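Local coordinates for protein LEOA (Escherichia coli, PDB 4AUR) that is a bacterial dynamin-like GTPase of enterotoxigenic strains, probably binding and hydrolysing GTP in a P-loop domain that carries a long helical stalk, at residues 311-316 and 390-395; 384-389 and 448-453. One frame throughout, in Å; residues are numbered along the deposited sequence.

Contact 1: residues 311-316 and 390-395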
loop_
_atom_site.group_PDB
_atom_site.type_symbol
_atom_site.label_atom_id
_atom_site.label_comp_id
_atom_site.label_asym_id
_atom_site.label_seq_id
_atom_site.Cartn_x
_atom_site.Cartn_y
_atom_site.Cartn_z
ATOM N N SER A 311 -12.797 22.247 -7.080
ATOM C CA SER A 311 -14.023 23.022 -6.903
ATOM C C SER A 311 -13.745 24.220 -6.018
ATOM O O SER A 311 -14.342 25.269 -6.201
ATOM C CB SER A 311 -15.136 22.150 -6.340
ATOM O OG SER A 311 -15.265 20.973 -7.145
ATOM N N ASN A 312 -12.802 24.084 -5.097
ATOM C CA ASN A 312 -12.306 25.246 -4.366
ATOM C C ASN A 312 -11.629 26.289 -5.221
ATOM O O ASN A 312 -11.880 27.454 -5.052
ATOM C CB ASN A 312 -11.316 24.811 -3.297
ATOM C CG ASN A 312 -12.003 24.144 -2.141
ATOM O OD1 ASN A 312 -13.241 24.262 -1.987
ATOM N ND2 ASN A 312 -11.224 23.428 -1.316
ATOM N N ASP A 313 -10.730 25.842 -6.091
ATOM C CA ASP A 313 -10.046 26.686 -7.072
ATOM C C ASP A 313 -11.001 27.482 -7.899
ATOM O O ASP A 313 -10.795 28.657 -8.151
ATOM C CB ASP A 313 -9.260 25.827 -8.043
ATOM C CG ASP A 313 -8.046 25.225 -7.419
ATOM O OD1 ASP A 313 -7.748 25.612 -6.261
ATOM O OD2 ASP A 313 -7.402 24.377 -8.080
ATOM N N ILE A 314 -12.046 26.813 -8.340
ATOM C CA ILE A 314 -13.070 27.453 -9.117
ATOM C C ILE A 314 -13.803 28.499 -8.302
ATOM O O ILE A 314 -14.098 29.533 -8.790
ATOM C CB ILE A 314 -14.012 26.382 -9.673
ATOM C CG1 ILE A 314 -13.265 25.624 -10.754
ATOM C CG2 ILE A 314 -15.293 26.987 -10.238
ATOM C CD1 ILE A 314 -13.995 24.395 -11.200
ATOM N N LYS A 315 -14.057 28.222 -7.045
ATOM C CA LYS A 315 -14.716 29.146 -6.153
ATOM C C LYS A 315 -13.891 30.391 -5.982
ATOM O O LYS A 315 -14.401 31.510 -6.100
ATOM C CB LYS A 315 -14.920 28.483 -4.799
ATOM C CG LYS A 315 -16.003 29.125 -3.955
ATOM C CD LYS A 315 -15.809 28.783 -2.485
ATOM C CE LYS A 315 -16.902 29.399 -1.622
ATOM N NZ LYS A 315 -16.778 28.979 -0.187
ATOM N N GLN A 316 -12.605 30.193 -5.713
ATOM C CA GLN A 316 -11.705 31.294 -5.435
ATOM C C GLN A 316 -11.510 32.112 -6.685
ATOM O O GLN A 316 -11.570 33.328 -6.651
ATOM C CB GLN A 316 -10.364 30.786 -4.931
ATOM C CG GLN A 316 -10.459 30.035 -3.608
ATOM C CD GLN A 316 -10.928 30.910 -2.468
ATOM O OE1 GLN A 316 -10.479 32.054 -2.330
ATOM N NE2 GLN A 316 -11.834 30.380 -1.639
ATOM N N GLN A 390 -6.252 31.264 -16.212
ATOM C CA GLN A 390 -5.059 30.566 -16.572
ATOM C C GLN A 390 -4.378 29.924 -15.381
ATOM O O GLN A 390 -3.820 28.853 -15.513
ATOM C CB GLN A 390 -4.072 31.477 -17.281
ATOM C CG GLN A 390 -3.114 30.697 -18.186
ATOM C CD GLN A 390 -3.666 30.463 -19.589
ATOM O OE1 GLN A 390 -4.650 31.078 -20.021
ATOM N NE2 GLN A 390 -3.014 29.578 -20.314
ATOM N N ARG A 391 -4.395 30.580 -14.232
ATOM C CA ARG A 391 -3.836 29.988 -13.023
ATOM C C ARG A 391 -4.670 28.816 -12.538
ATOM O O ARG A 391 -4.150 27.898 -11.917
ATOM C CB ARG A 391 -3.707 31.014 -11.906
ATOM C CG ARG A 391 -2.423 31.813 -12.005
ATOM C CD ARG A 391 -2.262 32.813 -10.868
ATOM N NE ARG A 391 -2.757 34.134 -11.253
ATOM C CZ ARG A 391 -3.869 34.700 -10.800
ATOM N NH1 ARG A 391 -4.657 34.085 -9.906
ATOM N NH2 ARG A 391 -4.191 35.902 -11.257
ATOM N N LEU A 392 -5.961 28.846 -12.820
ATOM C CA LEU A 392 -6.824 27.758 -12.451
ATOM C C LEU A 392 -6.537 26.547 -13.334
ATOM O O LEU A 392 -6.426 25.444 -12.832
ATOM C CB LEU A 392 -8.297 28.186 -12.532
ATOM C CG LEU A 392 -9.378 27.120 -12.714
ATOM C CD1 LEU A 392 -9.387 26.144 -11.551
ATOM C CD2 LEU A 392 -10.721 27.815 -12.847
ATOM N N SER A 393 -6.435 26.752 -14.640
ATOM C CA SER A 393 -6.105 25.686 -15.566
ATOM C C SER A 393 -4.777 25.071 -15.182
ATOM O O SER A 393 -4.627 23.870 -15.237
ATOM C CB SER A 393 -6.019 26.232 -16.989
ATOM O OG SER A 393 -5.300 25.376 -17.858
ATOM N N ASP A 394 -3.816 25.885 -14.776
ATOM C CA ASP A 394 -2.506 25.365 -14.416
ATOM C C ASP A 394 -2.497 24.496 -13.145
ATOM O O ASP A 394 -1.633 23.625 -12.988
ATOM C CB ASP A 394 -1.472 26.501 -14.319
ATOM C CG ASP A 394 -1.113 27.093 -15.694
ATOM O OD1 ASP A 394 -1.600 26.572 -16.739
ATOM O OD2 ASP A 394 -0.341 28.083 -15.732
ATOM N N ASP A 395 -3.435 24.708 -12.236
ATOM C CA ASP A 395 -3.441 23.875 -11.046
ATOM C C ASP A 395 -4.146 22.575 -11.324
ATOM O O ASP A 395 -3.674 21.517 -10.970
ATOM C CB ASP A 395 -4.105 24.533 -9.860
ATOM C CG ASP A 395 -3.829 23.781 -8.591
ATOM O OD1 ASP A 395 -2.660 23.386 -8.414
ATOM O OD2 ASP A 395 -4.758 23.562 -7.787
#
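Helices 275-343 and 368-408 run antiparallel where Asp313 faces Leu392: the short axes of 311-316 and 390-395 approach to 10.1 Å with 172° between their directions, and the CA atoms of Asp313 and Leu392 are 6.4 Å apart. At that spacing the gap is bridged by side chains alone, two from each helix. Leu392 reaches across with its CG anti to the backbone N (chi1 157°), and both of its methyls are engaged. CD1 touches the CB of Asp313 at 3.5 Å and also CG1 of Ile314, and CD2 meets the same CG1 of Ile314 at 4.0 Å, the side chains of Leu392 and Ile314 meeting at a slant. Ile314 thus offers the flank of its CG1 branch, and toward Leu392, Asp313 presents its CB methylene.

One turn along helix 368-408, the acid groups come together. OD2 of Asp313 stands 2.8 Å from OD2 of Asp395; the side chains cross at about a right angle and the carboxylate planes are turned 56° apart. The same OD2 of Asp395 forms a salt bridge with NE of Arg309, one turn before Asp313 on its helix, which probably eases the charge of the pair.

This antiparallel pairing belongs to the elongated helical bundle of dynamin-like proteins. The apolar side is covered by helix 530-544, where Ile532 and Glu536 touch Ile314 and Met535 touches Leu392.

Contact 2: residues 384-389 and 448-453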
loop_
_atom_site.group_PDB
_atom_site.type_symbol
_atom_site.label_atom_id
_atom_site.label_comp_id
_atom_site.label_asym_id
_atom_site.label_seq_id
_atom_site.Cartn_x
_atom_site.Cartn_y
_atom_site.Cartn_z
ATOM N N GLN A 384 -6.406 40.607 -16.755
ATOM C CA GLN A 384 -6.314 40.154 -15.375
ATOM C C GLN A 384 -7.231 38.938 -15.176
ATOM O O GLN A 384 -6.807 37.921 -14.648
ATOM C CB GLN A 384 -6.698 41.275 -14.398
ATOM C CG GLN A 384 -5.703 42.430 -14.303
ATOM C CD GLN A 384 -6.071 43.498 -13.241
ATOM O OE1 GLN A 384 -7.206 44.006 -13.160
ATOM N NE2 GLN A 384 -5.089 43.844 -12.426
ATOM N N SER A 385 -8.472 39.037 -15.637
ATOM C CA SER A 385 -9.427 37.944 -15.490
ATOM C C SER A 385 -9.103 36.718 -16.356
ATOM O O SER A 385 -9.327 35.593 -15.942
ATOM C CB SER A 385 -10.867 38.412 -15.746
ATOM O OG SER A 385 -11.184 38.349 -17.123
ATOM N N THR A 386 -8.596 36.918 -17.557
ATOM C CA THR A 386 -8.062 35.780 -18.333
ATOM C C THR A 386 -6.860 35.131 -17.604
ATOM O O THR A 386 -6.674 33.939 -17.674
ATOM C CB THR A 386 -7.685 36.197 -19.789
ATOM O OG1 THR A 386 -8.880 36.433 -20.549
ATOM C CG2 THR A 386 -6.863 35.112 -20.496
ATOM N N ALA A 387 -6.062 35.905 -16.887
ATOM C CA ALA A 387 -4.935 35.332 -16.169
ATOM C C ALA A 387 -5.384 34.510 -14.975
ATOM O O ALA A 387 -4.680 33.589 -14.586
ATOM C CB ALA A 387 -3.971 36.420 -15.721
ATOM N N VAL A 388 -6.527 34.852 -14.384
ATOM C CA VAL A 388 -7.090 34.085 -13.272
ATOM C C VAL A 388 -7.461 32.693 -13.755
ATOM O O VAL A 388 -7.135 31.685 -13.129
ATOM C CB VAL A 388 -8.342 34.780 -12.678
ATOM C CG1 VAL A 388 -9.210 33.822 -11.850
ATOM C CG2 VAL A 388 -7.917 35.975 -11.828
ATOM N N SER A 389 -8.137 32.649 -14.887
ATOM C CA SER A 389 -8.558 31.400 -15.463
ATOM C C SER A 389 -7.354 30.583 -15.930
ATOM O O SER A 389 -7.421 29.348 -16.027
ATOM C CB SER A 389 -9.498 31.662 -16.634
ATOM O OG SER A 389 -8.738 31.775 -17.802
ATOM N N THR A 448 -8.340 26.333 -22.370
ATOM C CA THR A 448 -7.457 27.394 -21.869
ATOM C C THR A 448 -6.933 28.262 -23.000
ATOM O O THR A 448 -6.269 27.750 -23.918
ATOM C CB THR A 448 -6.244 26.769 -21.135
ATOM O OG1 THR A 448 -6.704 25.792 -20.192
ATOM C CG2 THR A 448 -5.437 27.816 -20.410
ATOM N N GLY A 449 -7.211 29.568 -22.946
ATOM C CA GLY A 449 -6.785 30.431 -24.037
ATOM C C GLY A 449 -7.033 31.907 -23.888
ATOM O O GLY A 449 -8.158 32.322 -23.634
ATOM N N TYR A 450 -5.973 32.704 -24.039
ATOM C CA TYR A 450 -6.113 34.110 -24.435
ATOM C C TYR A 450 -6.738 34.112 -25.810
ATOM O O TYR A 450 -6.386 33.287 -26.642
ATOM C CB TYR A 450 -4.773 34.828 -24.514
ATOM C CG TYR A 450 -4.230 35.231 -23.186
ATOM C CD1 TYR A 450 -3.540 34.336 -22.400
ATOM C CD2 TYR A 450 -4.428 36.512 -22.702
ATOM C CE1 TYR A 450 -3.071 34.697 -21.153
ATOM C CE2 TYR A 450 -3.944 36.895 -21.462
ATOM C CZ TYR A 450 -3.260 35.981 -20.688
ATOM O OH TYR A 450 -2.769 36.363 -19.444
ATOM N N VAL A 451 -7.666 35.032 -26.030
ATOM C CA VAL A 451 -8.450 35.078 -27.233
ATOM C C VAL A 451 -8.373 36.492 -27.788
ATOM O O VAL A 451 -8.185 37.456 -27.027
ATOM C CB VAL A 451 -9.912 34.676 -26.928
ATOM C CG1 VAL A 451 -10.728 35.859 -26.401
ATOM C CG2 VAL A 451 -10.584 34.062 -28.149
ATOM N N TYR A 452 -8.450 36.611 -29.108
ATOM C CA TYR A 452 -8.609 37.899 -29.741
ATOM C C TYR A 452 -9.850 37.873 -30.623
ATOM O O TYR A 452 -9.913 37.098 -31.588
ATOM C CB TYR A 452 -7.403 38.305 -30.591
ATOM C CG TYR A 452 -7.592 39.718 -31.108
ATOM C CD1 TYR A 452 -7.287 40.812 -30.303
ATOM C CD2 TYR A 452 -8.153 39.957 -32.352
ATOM C CE1 TYR A 452 -7.491 42.108 -30.734
ATOM C CE2 TYR A 452 -8.375 41.246 -32.799
ATOM C CZ TYR A 452 -8.042 42.332 -31.984
ATOM O OH TYR A 452 -8.261 43.636 -32.426
ATOM N N LYS A 453 -10.819 38.728 -30.278
ATOM C CA LYS A 453 -12.063 38.891 -31.040
ATOM C C LYS A 453 -12.260 40.376 -31.357
ATOM O O LYS A 453 -12.488 41.193 -30.445
ATOM C CB LYS A 453 -13.278 38.297 -30.282
ATOM C CG LYS A 453 -13.252 38.401 -28.744
ATOM C CD LYS A 453 -14.172 37.360 -28.086
ATOM C CE LYS A 453 -14.134 37.393 -26.556
ATOM N NZ LYS A 453 -14.704 38.641 -25.965
#
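Tyr450 lays its ring over the methyl of Thr386, bringing an extended segment against helix 368-408. The backbones are closest at these two residues, with CA atoms 6.6 Å apart. From its CB, Tyr450 sends CG anti to its own carbonyl carbon (chi1 -78°), which swings the ring over the helix surface. CG lies 3.8 Å from CG2 of Thr386; on one flank of the ring CD2 and CE2 come to 3.6 Å from that CG2, on the other CD1 and CE1 lie at 3.9 Å. CG2 sits 3.5 Å from the ring centroid and 9° off the normal, a CH-pi contact centred on the face. In the helical domain of this dynamin-like protein, 448-453 is the start of the irregular chain that leaves helix 430-447, here lying along the stalk without a hydrogen bond to 384-389. CZ is 3.7 Å from CG2 of Thr386, and the phenol OH ends 3.9 Å from the CB of Ala387, a packing contact. On Thr386 the hydroxyl is turned to its own helix: OG1 hydrogen-bonds to the carbonyl O of Phe382, leaving CG2 for the ring. One turn on, OG of Ser389 donates to the carbonyl O of Thr386, and Ser389 packs on helix 530-544.

Contacts 1 and 2 have centres 13 Å apart and share helix 368-408, whose consecutive segments 384-389 and 390-395 face different partners: helix 275-343 in contact 1, the chain following helix 430-447 in contact 2. Along the sequence the order is 311-316, 384-389, 390-395, 448-453, so the two pairings alternate. They also touch each other, since OG of Ser393 and OG1 of Thr448 lie 2.8 Å apart, a probable hydrogen bond, and Gln390 packs on Thr448 and Tyr450. Both belong to the helical domain, well along the stalk from the GTPase sheet: contact 1 pairs two helices of the bundle, and contact 2 lays the chain leaving helix 430-447 against one of them.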